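Local coordinates for protein Alpha/beta hydrolase (Enterobacter asburiae, PDB 6KMO) that probably hydrolyses ester bonds, as a bacterial lipase or esterase of the alpha/beta hydrolase fold, at residues 218-223 with 277-282; 268-273 with 296-301. The protein carries 2 engineered substitutions. All coordinates share one frame; numbering follows the deposited sequence.

Contact 1: residues 218-223 with 277-282; sequences ASYNQF and DVLRDE
V278 lies against Y220 on one side and reaches F223 on the other, wedging the turn 277-280 and the start of helix 280-292 against helix 218-222. Its CB sits over one face of the Y220 ring, 3.9 Å from the centroid and 21° off the normal, which meets the geometry of a CH-pi contact. With CG1 beside the backbone N and anti to the carbonyl carbon (chi1 -66°), that methyl is directed to the helix end, where it approaches F223 O at 3.3 Å. The Y220 ring is framed at its edge by E282, whose OE1 lies 3.2 Å from CE2; water 2 joins Y220 OH to E282 OE2, which also accepts from the backbone N of T211 and D212. M234 of helix 231-241 packs on both V278 and Y220.

S219 supplies the polar half. Its OG donates to V278 O (2.8 Å) from above the carbonyl plane and accepts from D281 N (3.0 Å, 158° at the hydrogen). In return S219 N donates to D281 OD2 at 3.0 Å, coming from above the carboxylate plane and less straight. R280 grips the other oxygen side-on: NE (2.9 Å) and NH2 both reach D281 OD1 within the guanidinium plane, while N24 of the second subunit adds a third donor there. S219 CB lies over one face of that guanidinium.

The turn fixed in this way also carries D277. Its OD1 caps the turn by accepting from L279 N (2.9 Å), while OD2 is hydrogen-bonded to H307 ND1, a pairing consistent with the acid and histidine of a hydrolase catalytic triad. The S219 bonds hold V278 O and D281 N, just after D277, and so may steady the backbone beside its carboxylate; the two-nitrogen grip from R280 would be expected to stabilise negative charge on D281.

Contact 2: residues 268-273 with 296-301; sequences ETLIQT and PVTVTR
T269, I271 and T273 exchange five backbone hydrogen bonds with P296, T298 and T300, the regular ladder of two parallel strands. The strands belong to one beta-alpha-beta crossover at the edge of this chain's alpha/beta hydrolase sheet. T300 N to I271 O and I271 N to T298 O are both 2.9 Å long and 171° at the hydrogen. Toward the start of the ladder T269 N donates to P296 O at 3.0 Å, with a smaller angle of 152°. The axes of 269-273 and 297-301 approach to 4.7 Å and are inclined by 15°, as expected for a twisted parallel pair.

On the face bearing T273 and R301, T273 OG1 and R301 NE share E284 OE2 of helix 280-292, the helix that connects the two strands and also packs on T269, I271, V297 and V299. T273 OG1, placed between its backbone N and carbonyl carbon, also rests 3.5 Å from R301 CB.

The other face, with L270, Q272, T298 and T300, meets helix 319-335 through L270 and Q272; Q272 OE1 additionally bonds Y309 OH. Strand 203-207 flanks 269-274, whereas T300 and R301 pair antiparallel with a strand of the second subunit, carrying the sheet across the interface. Between the two strands themselves, L270 brings CD1 to 3.8 Å from T298 CG2. Just before the ladder, the extended side chain of E268 runs obliquely past the CB-CG edge of the P296 ring, its CG 3.7 Å from P296 CG. Water 4 donates to T269 O at 2.8 Å and bridges it to T298 OG1.

The four segments alternate along the chain: 218-223, then strand segment 268-273, then 277-282, then 296-301. Contact 1 therefore uses the turn and helix start that follow the first strand of contact 2, and helix 280-292 leads on to its second. The two centres are about 17 Å apart, yet the contacts touch at R280, whose NE lies 3.3 Å from R301 NH2, a close approach of like charges, and whose O packs on T273 CG2. One crossover unit thus joins the dimer-forming edge of the sheet to the loop bearing the probable catalytic acid, and helix 218-222 packs against that loop.

Contact 1: residues 218-223 with 277-282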
ATOM      1  N   ALA A 218       5.743  14.087 -15.887  1.00  9.29           N
ATOM      2  CA  ALA A 218       4.693  14.967 -15.388  1.00  8.57           C
ATOM      3  C   ALA A 218       4.874  15.265 -13.905  1.00  9.84           C
ATOM      4  O   ALA A 218       4.688  16.403 -13.461  1.00  9.95           O
ATOM      5  CB  ALA A 218       3.314  14.367 -15.671  1.00  9.65           C
ATOM      6  N   SER A 219       5.249  14.261 -13.109  1.00  7.79           N
ATOM      7  CA  SER A 219       5.437  14.528 -11.692  1.00  7.08           C
ATOM      8  C   SER A 219       6.650  15.420 -11.440  1.00  7.36           C
ATOM      9  O   SER A 219       6.628  16.237 -10.516  1.00  8.08           O
ATOM     10  CB  SER A 219       5.508  13.228 -10.886  1.00  7.41           C
ATOM     11  OG  SER A 219       6.536  12.350 -11.352  1.00  7.32           O
ATOM     12  N   TYR A 220       7.701  15.304 -12.250  1.00  7.79           N
ATOM     13  CA  TYR A 220       8.830  16.214 -12.109  1.00  8.12           C
ATOM     14  C   TYR A 220       8.388  17.653 -12.304  1.00  8.00           C
ATOM     15  O   TYR A 220       8.839  18.553 -11.582  1.00 10.41           O
ATOM     16  CB  TYR A 220       9.919  15.862 -13.124  1.00  9.38           C
ATOM     17  CG  TYR A 220      11.179  15.270 -12.529  1.00  6.70           C
ATOM     18  CD1 TYR A 220      12.074  16.049 -11.815  1.00  7.39           C
ATOM     19  CD2 TYR A 220      11.472  13.924 -12.691  1.00  7.58           C
ATOM     20  CE1 TYR A 220      13.235  15.503 -11.269  1.00  7.58           C
ATOM     21  CE2 TYR A 220      12.615  13.368 -12.152  1.00  7.77           C
ATOM     22  CZ  TYR A 220      13.489  14.149 -11.444  1.00  5.97           C
ATOM     23  OH  TYR A 220      14.638  13.587 -10.934  1.00  6.74           O
ATOM     24  N   ASN A 221       7.496  17.879 -13.254  1.00  9.30           N
ATOM     25  CA  ASN A 221       7.023  19.233 -13.521  1.00 12.14           C
ATOM     26  C   ASN A 221       6.030  19.697 -12.467  1.00 12.40           C
ATOM     27  O   ASN A 221       6.108  20.840 -11.988  1.00 14.09           O
ATOM     28  CB  ASN A 221       6.438  19.296 -14.931  1.00 11.61           C
ATOM     29  CG  ASN A 221       7.485  19.045 -16.009  1.00 15.38           C
ATOM     30  OD1 ASN A 221       8.659  19.341 -15.823  1.00 19.56           O
ATOM     31  ND2 ASN A 221       7.061  18.494 -17.131  1.00 19.00           N
ATOM     32  N   GLN A 222       5.116  18.822 -12.054  1.00  8.88           N
ATOM     33  CA  GLN A 222       4.088  19.235 -11.111  1.00  9.99           C
ATOM     34  C   GLN A 222       4.670  19.551  -9.740  1.00 12.35           C
ATOM     35  O   GLN A 222       4.218  20.486  -9.067  1.00 14.16           O
ATOM     36  CB  GLN A 222       3.017  18.159 -11.003  1.00 12.61           C
ATOM     37  CG  GLN A 222       1.830  18.590 -10.166  1.00 18.99           C
ATOM     38  CD  GLN A 222       0.660  17.640 -10.307  1.00 19.66           C
ATOM     39  OE1 GLN A 222       0.748  16.640 -11.009  1.00 18.41           O
ATOM     40  NE2 GLN A 222      -0.450  17.956  -9.635  1.00 23.11           N
ATOM     41  N   PHE A 223       5.672  18.791  -9.287  1.00  8.63           N
ATOM     42  CA  PHE A 223       6.205  18.937  -7.941  1.00  8.20           C
ATOM     43  C   PHE A 223       7.626  19.492  -7.930  1.00  7.74           C
ATOM     44  O   PHE A 223       8.361  19.274  -6.977  1.00  9.30           O
ATOM     45  CB  PHE A 223       6.099  17.609  -7.168  1.00  8.88           C
ATOM     46  CG  PHE A 223       4.726  16.987  -7.280  1.00  7.45           C
ATOM     47  CD1 PHE A 223       3.624  17.600  -6.700  1.00  9.08           C
ATOM     48  CD2 PHE A 223       4.518  15.829  -8.003  1.00  9.73           C
ATOM     49  CE1 PHE A 223       2.355  17.070  -6.841  1.00  8.75           C
ATOM     50  CE2 PHE A 223       3.237  15.303  -8.142  1.00 10.69           C
ATOM     51  CZ  PHE A 223       2.153  15.943  -7.561  1.00  8.79           C
ATOM     52  N   ASP A 277       5.706  13.666  -5.316  1.00  8.64           N
ATOM     53  CA  ASP A 277       7.147  13.431  -5.433  1.00  6.64           C
ATOM     54  C   ASP A 277       7.504  13.542  -6.907  1.00  6.90           C
ATOM     55  O   ASP A 277       6.859  12.921  -7.754  1.00  6.60           O
ATOM     56  CB  ASP A 277       7.450  12.024  -4.889  1.00  7.99           C
ATOM     57  CG  ASP A 277       8.930  11.641  -4.889  1.00  8.12           C
ATOM     58  OD1 ASP A 277       9.782  12.354  -5.453  1.00  7.28           O
ATOM     59  OD2 ASP A 277       9.245  10.580  -4.275  1.00  8.10           O
ATOM     60  N   VAL A 278       8.536  14.331  -7.220  1.00  6.87           N
ATOM     61  CA  VAL A 278       9.021  14.407  -8.594  1.00  6.80           C
ATOM     62  C   VAL A 278       9.308  13.020  -9.168  1.00  5.91           C
ATOM     63  O   VAL A 278       9.115  12.798 -10.363  1.00  6.45           O
ATOM     64  CB  VAL A 278      10.256  15.321  -8.733  1.00  7.18           C
ATOM     65  CG1 VAL A 278       9.891  16.775  -8.435  1.00  7.48           C
ATOM     66  CG2 VAL A 278      11.412  14.857  -7.860  1.00  6.45           C
ATOM     67  N   LEU A 279       9.773  12.083  -8.342  1.00  5.68           N
ATOM     68  CA  LEU A 279      10.152  10.742  -8.765  1.00  5.49           C
ATOM     69  C   LEU A 279       8.969   9.794  -8.904  1.00  5.66           C
ATOM     70  O   LEU A 279       9.149   8.652  -9.323  1.00  5.74           O
ATOM     71  CB  LEU A 279      11.134  10.145  -7.755  1.00  6.18           C
ATOM     72  CG  LEU A 279      12.405  10.946  -7.488  1.00  5.90           C
ATOM     73  CD1 LEU A 279      13.193  10.232  -6.411  1.00  8.10           C
ATOM     74  CD2 LEU A 279      13.207  11.167  -8.747  1.00  7.35           C
ATOM     75  N   ARG A 280       7.755  10.224  -8.564  1.00  5.49           N
ATOM     76  CA  ARG A 280       6.626   9.300  -8.549  1.00  5.58           C
ATOM     77  C   ARG A 280       6.454   8.589  -9.885  1.00  5.89           C
ATOM     78  O   ARG A 280       6.350   7.361  -9.945  1.00  6.18           O
ATOM     79  CB  ARG A 280       5.357  10.079  -8.226  1.00  6.40           C
ATOM     80  CG  ARG A 280       4.112   9.240  -8.157  1.00  7.33           C
ATOM     81  CD  ARG A 280       2.898  10.141  -8.198  1.00  6.83           C
ATOM     82  NE  ARG A 280       2.704  10.719  -9.515  1.00  6.97           N
ATOM     83  CZ  ARG A 280       1.903  11.751  -9.773  1.00  8.50           C
ATOM     84  NH1 ARG A 280       1.261  12.374  -8.804  1.00  8.12           N
ATOM     85  NH2 ARG A 280       1.747  12.149 -11.024  1.00  9.38           N
ATOM     86  N   ASP A 281       6.415   9.351 -10.971  1.00  5.97           N
ATOM     87  CA  ASP A 281       6.043   8.761 -12.249  1.00  6.80           C
ATOM     88  C   ASP A 281       7.087   7.760 -12.735  1.00  6.72           C
ATOM     89  O   ASP A 281       6.727   6.695 -13.253  1.00  6.71           O
ATOM     90  CB  ASP A 281       5.799   9.850 -13.282  1.00  6.30           C
ATOM     91  CG  ASP A 281       4.479  10.558 -13.094  1.00  8.68           C
ATOM     92  OD1 ASP A 281       3.653  10.148 -12.242  1.00  8.06           O
ATOM     93  OD2 ASP A 281       4.270  11.526 -13.857  1.00  9.87           O
ATOM     94  N   GLU A 282       8.382   8.056 -12.552  1.00  6.00           N
ATOM     95  CA  GLU A 282       9.402   7.115 -13.005  1.00  4.91           C
ATOM     96  C   GLU A 282       9.396   5.842 -12.169  1.00  6.16           C
ATOM     97  O   GLU A 282       9.756   4.766 -12.667  1.00  6.24           O
ATOM     98  CB  GLU A 282      10.779   7.776 -13.017  1.00  5.22           C
ATOM     99  CG  GLU A 282      11.430   8.000 -11.659  1.00  5.82           C
ATOM    100  CD  GLU A 282      12.541   9.007 -11.738  1.00  6.23           C
ATOM    101  OE1 GLU A 282      12.249  10.143 -12.167  1.00  7.55           O
ATOM    102  OE2 GLU A 282      13.699   8.674 -11.372  1.00  6.70           O
TER
HETATM  103  O   HOH W   1       4.981  11.319 -16.733  1.00 18.43           O
HETATM  104  O   HOH W   2      15.358  11.021 -11.455  1.00  8.25           O
HETATM  105  O   HOH W   3      -0.362  14.267 -10.147  1.00 19.47           O

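Contact 2: residues 268-273 with 296-301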
ATOM      1  N   GLU A 268      11.208 -10.691  -7.562  1.00  5.68           N
ATOM      2  CA  GLU A 268       9.912 -10.182  -7.138  1.00  5.84           C
ATOM      3  C   GLU A 268      10.115  -8.875  -6.391  1.00  5.67           C
ATOM      4  O   GLU A 268      11.046  -8.742  -5.590  1.00  6.26           O
ATOM      5  CB  GLU A 268       9.195 -11.200  -6.259  1.00  6.63           C
ATOM      6  CG  GLU A 268       8.952 -12.525  -6.976  1.00  7.73           C
ATOM      7  CD  GLU A 268       7.787 -13.331  -6.440  1.00  9.43           C
ATOM      8  OE1 GLU A 268       6.874 -12.784  -5.795  1.00  9.83           O
ATOM      9  OE2 GLU A 268       7.785 -14.559  -6.687  1.00 14.68           O
ATOM     10  N   THR A 269       9.222  -7.909  -6.627  1.00  5.28           N
ATOM     11  CA  THR A 269       9.469  -6.533  -6.229  1.00  5.60           C
ATOM     12  C   THR A 269       8.220  -5.854  -5.696  1.00  4.27           C
ATOM     13  O   THR A 269       7.112  -6.063  -6.203  1.00  5.92           O
ATOM     14  CB  THR A 269      10.008  -5.749  -7.440  1.00  5.79           C
ATOM     15  OG1 THR A 269      11.296  -6.251  -7.808  1.00  5.94           O
ATOM     16  CG2 THR A 269      10.165  -4.277  -7.165  1.00  6.69           C
ATOM     17  N   LEU A 270       8.421  -5.022  -4.674  1.00  4.86           N
ATOM     18  CA  LEU A 270       7.446  -4.054  -4.190  1.00  4.52           C
ATOM     19  C   LEU A 270       8.033  -2.675  -4.440  1.00  5.61           C
ATOM     20  O   LEU A 270       9.179  -2.413  -4.048  1.00  5.96           O
ATOM     21  CB  LEU A 270       7.191  -4.227  -2.696  1.00  5.64           C
ATOM     22  CG  LEU A 270       6.365  -3.114  -2.038  1.00  6.16           C
ATOM     23  CD1 LEU A 270       4.948  -3.053  -2.589  1.00  6.07           C
ATOM     24  CD2 LEU A 270       6.307  -3.323  -0.543  1.00  6.73           C
ATOM     25  N   ILE A 271       7.262  -1.787  -5.073  1.00  4.72           N
ATOM     26  CA  ILE A 271       7.633  -0.382  -5.221  1.00  5.12           C
ATOM     27  C   ILE A 271       6.602   0.446  -4.480  1.00  5.72           C
ATOM     28  O   ILE A 271       5.402   0.294  -4.717  1.00  6.39           O
ATOM     29  CB  ILE A 271       7.677   0.038  -6.700  1.00  4.85           C
ATOM     30  CG1 ILE A 271       8.751  -0.719  -7.454  1.00  5.73           C
ATOM     31  CG2 ILE A 271       7.901   1.543  -6.813  1.00  7.44           C
ATOM     32  CD1 ILE A 271       8.668  -0.617  -8.973  1.00  7.69           C
ATOM     33  N   GLN A 272       7.056   1.315  -3.578  1.00  4.80           N
ATOM     34  CA  GLN A 272       6.185   2.341  -3.005  1.00  5.56           C
ATOM     35  C   GLN A 272       6.513   3.672  -3.661  1.00  5.73           C
ATOM     36  O   GLN A 272       7.686   4.010  -3.836  1.00  5.80           O
ATOM     37  CB  GLN A 272       6.372   2.499  -1.495  1.00  6.16           C
ATOM     38  CG  GLN A 272       6.074   1.244  -0.690  1.00  5.61           C
ATOM     39  CD  GLN A 272       5.863   1.512   0.789  1.00  6.14           C
ATOM     40  OE1 GLN A 272       6.157   2.603   1.296  1.00  6.45           O
ATOM     41  NE2 GLN A 272       5.372   0.498   1.500  1.00  6.24           N
ATOM     42  N   THR A 273       5.482   4.433  -4.015  1.00  5.32           N
ATOM     43  CA  THR A 273       5.686   5.795  -4.483  1.00  5.27           C
ATOM     44  C   THR A 273       4.895   6.768  -3.615  1.00  4.82           C
ATOM     45  O   THR A 273       3.918   6.407  -2.956  1.00  6.10           O
ATOM     46  CB  THR A 273       5.302   5.956  -5.956  1.00  6.76           C
ATOM     47  OG1 THR A 273       3.912   5.665  -6.074  1.00  6.33           O
ATOM     48  CG2 THR A 273       6.154   5.073  -6.861  1.00  6.78           C
ATOM     49  N   PRO A 296       6.978 -10.650 -11.030  1.00  6.35           N
ATOM     50  CA  PRO A 296       5.937 -10.368 -10.028  1.00  6.47           C
ATOM     51  C   PRO A 296       6.253  -9.057  -9.323  1.00  6.86           C
ATOM     52  O   PRO A 296       7.295  -8.917  -8.677  1.00  7.60           O
ATOM     53  CB  PRO A 296       6.007 -11.574  -9.084  1.00  7.65           C
ATOM     54  CG  PRO A 296       6.693 -12.657  -9.916  1.00  6.83           C
ATOM     55  CD  PRO A 296       7.700 -11.899 -10.711  1.00  6.48           C
ATOM     56  N   VAL A 297       5.369  -8.081  -9.474  1.00  6.25           N
ATOM     57  CA  VAL A 297       5.619  -6.737  -8.963  1.00  5.81           C
ATOM     58  C   VAL A 297       4.323  -6.105  -8.470  1.00  6.48           C
ATOM     59  O   VAL A 297       3.265  -6.202  -9.112  1.00  7.32           O
ATOM     60  CB  VAL A 297       6.346  -5.858 -10.001  1.00  6.81           C
ATOM     61  CG1 VAL A 297       5.541  -5.757 -11.286  1.00  7.41           C
ATOM     62  CG2 VAL A 297       6.603  -4.484  -9.433  1.00  7.59           C
ATOM     63  N   THR A 298       4.418  -5.437  -7.325  1.00  5.41           N
ATOM     64  CA  THR A 298       3.336  -4.662  -6.726  1.00  5.13           C
ATOM     65  C   THR A 298       3.789  -3.218  -6.682  1.00  5.21           C
ATOM     66  O   THR A 298       4.915  -2.942  -6.255  1.00  5.36           O
ATOM     67  CB  THR A 298       3.073  -5.151  -5.299  1.00  5.26           C
ATOM     68  OG1 THR A 298       2.692  -6.530  -5.319  1.00  6.04           O
ATOM     69  CG2 THR A 298       1.967  -4.357  -4.643  1.00  5.82           C
ATOM     70  N   VAL A 299       2.927  -2.301  -7.123  1.00  5.31           N
ATOM     71  CA  VAL A 299       3.216  -0.868  -7.073  1.00  5.21           C
ATOM     72  C   VAL A 299       2.126  -0.195  -6.251  1.00  4.88           C
ATOM     73  O   VAL A 299       0.947  -0.256  -6.616  1.00  5.76           O
ATOM     74  CB  VAL A 299       3.287  -0.242  -8.468  1.00  5.47           C
ATOM     75  CG1 VAL A 299       3.569   1.248  -8.367  1.00  6.65           C
ATOM     76  CG2 VAL A 299       4.378  -0.923  -9.314  1.00  6.99           C
ATOM     77  N   THR A 300       2.517   0.441  -5.148  0.51  4.79           N
ATOM     78  CA  THR A 300       1.590   1.106  -4.242  0.51  5.37           C
ATOM     79  C   THR A 300       1.952   2.579  -4.153  0.51  6.19           C
ATOM     80  O   THR A 300       3.066   2.923  -3.733  0.51  6.14           O
ATOM     81  CB  THR A 300       1.655   0.522  -2.830  0.51  5.50           C
ATOM     82  OG1 THR A 300       1.614  -0.905  -2.864  0.51  6.92           O
ATOM     83  CG2 THR A 300       0.503   1.030  -1.968  0.51  7.45           C
ATOM     84  N   ARG A 301       1.014   3.439  -4.520  1.00  5.46           N
ATOM     85  CA  ARG A 301       1.149   4.877  -4.334  1.00  5.78           C
ATOM     86  C   ARG A 301       0.479   5.272  -3.024  1.00  6.42           C
ATOM     87  O   ARG A 301      -0.692   4.954  -2.804  1.00  5.83           O
ATOM     88  CB  ARG A 301       0.479   5.625  -5.489  1.00  5.41           C
ATOM     89  CG  ARG A 301       0.532   7.140  -5.371  1.00  6.87           C
ATOM     90  CD  ARG A 301      -0.387   7.829  -6.356  1.00  6.30           C
ATOM     91  NE  ARG A 301       0.134   7.759  -7.709  1.00  6.02           N
ATOM     92  CZ  ARG A 301      -0.252   8.537  -8.708  1.00  7.19           C
ATOM     93  NH1 ARG A 301      -1.208   9.425  -8.512  1.00  8.33           N
ATOM     94  NH2 ARG A 301       0.312   8.416  -9.897  1.00  7.41           N
TER
HETATM   95  O   HOH W   4       5.337  -7.855  -4.944  1.00  6.96           O
HETATM   96  O   HOH W   5       3.347  -1.015  -0.175  1.00  6.76           O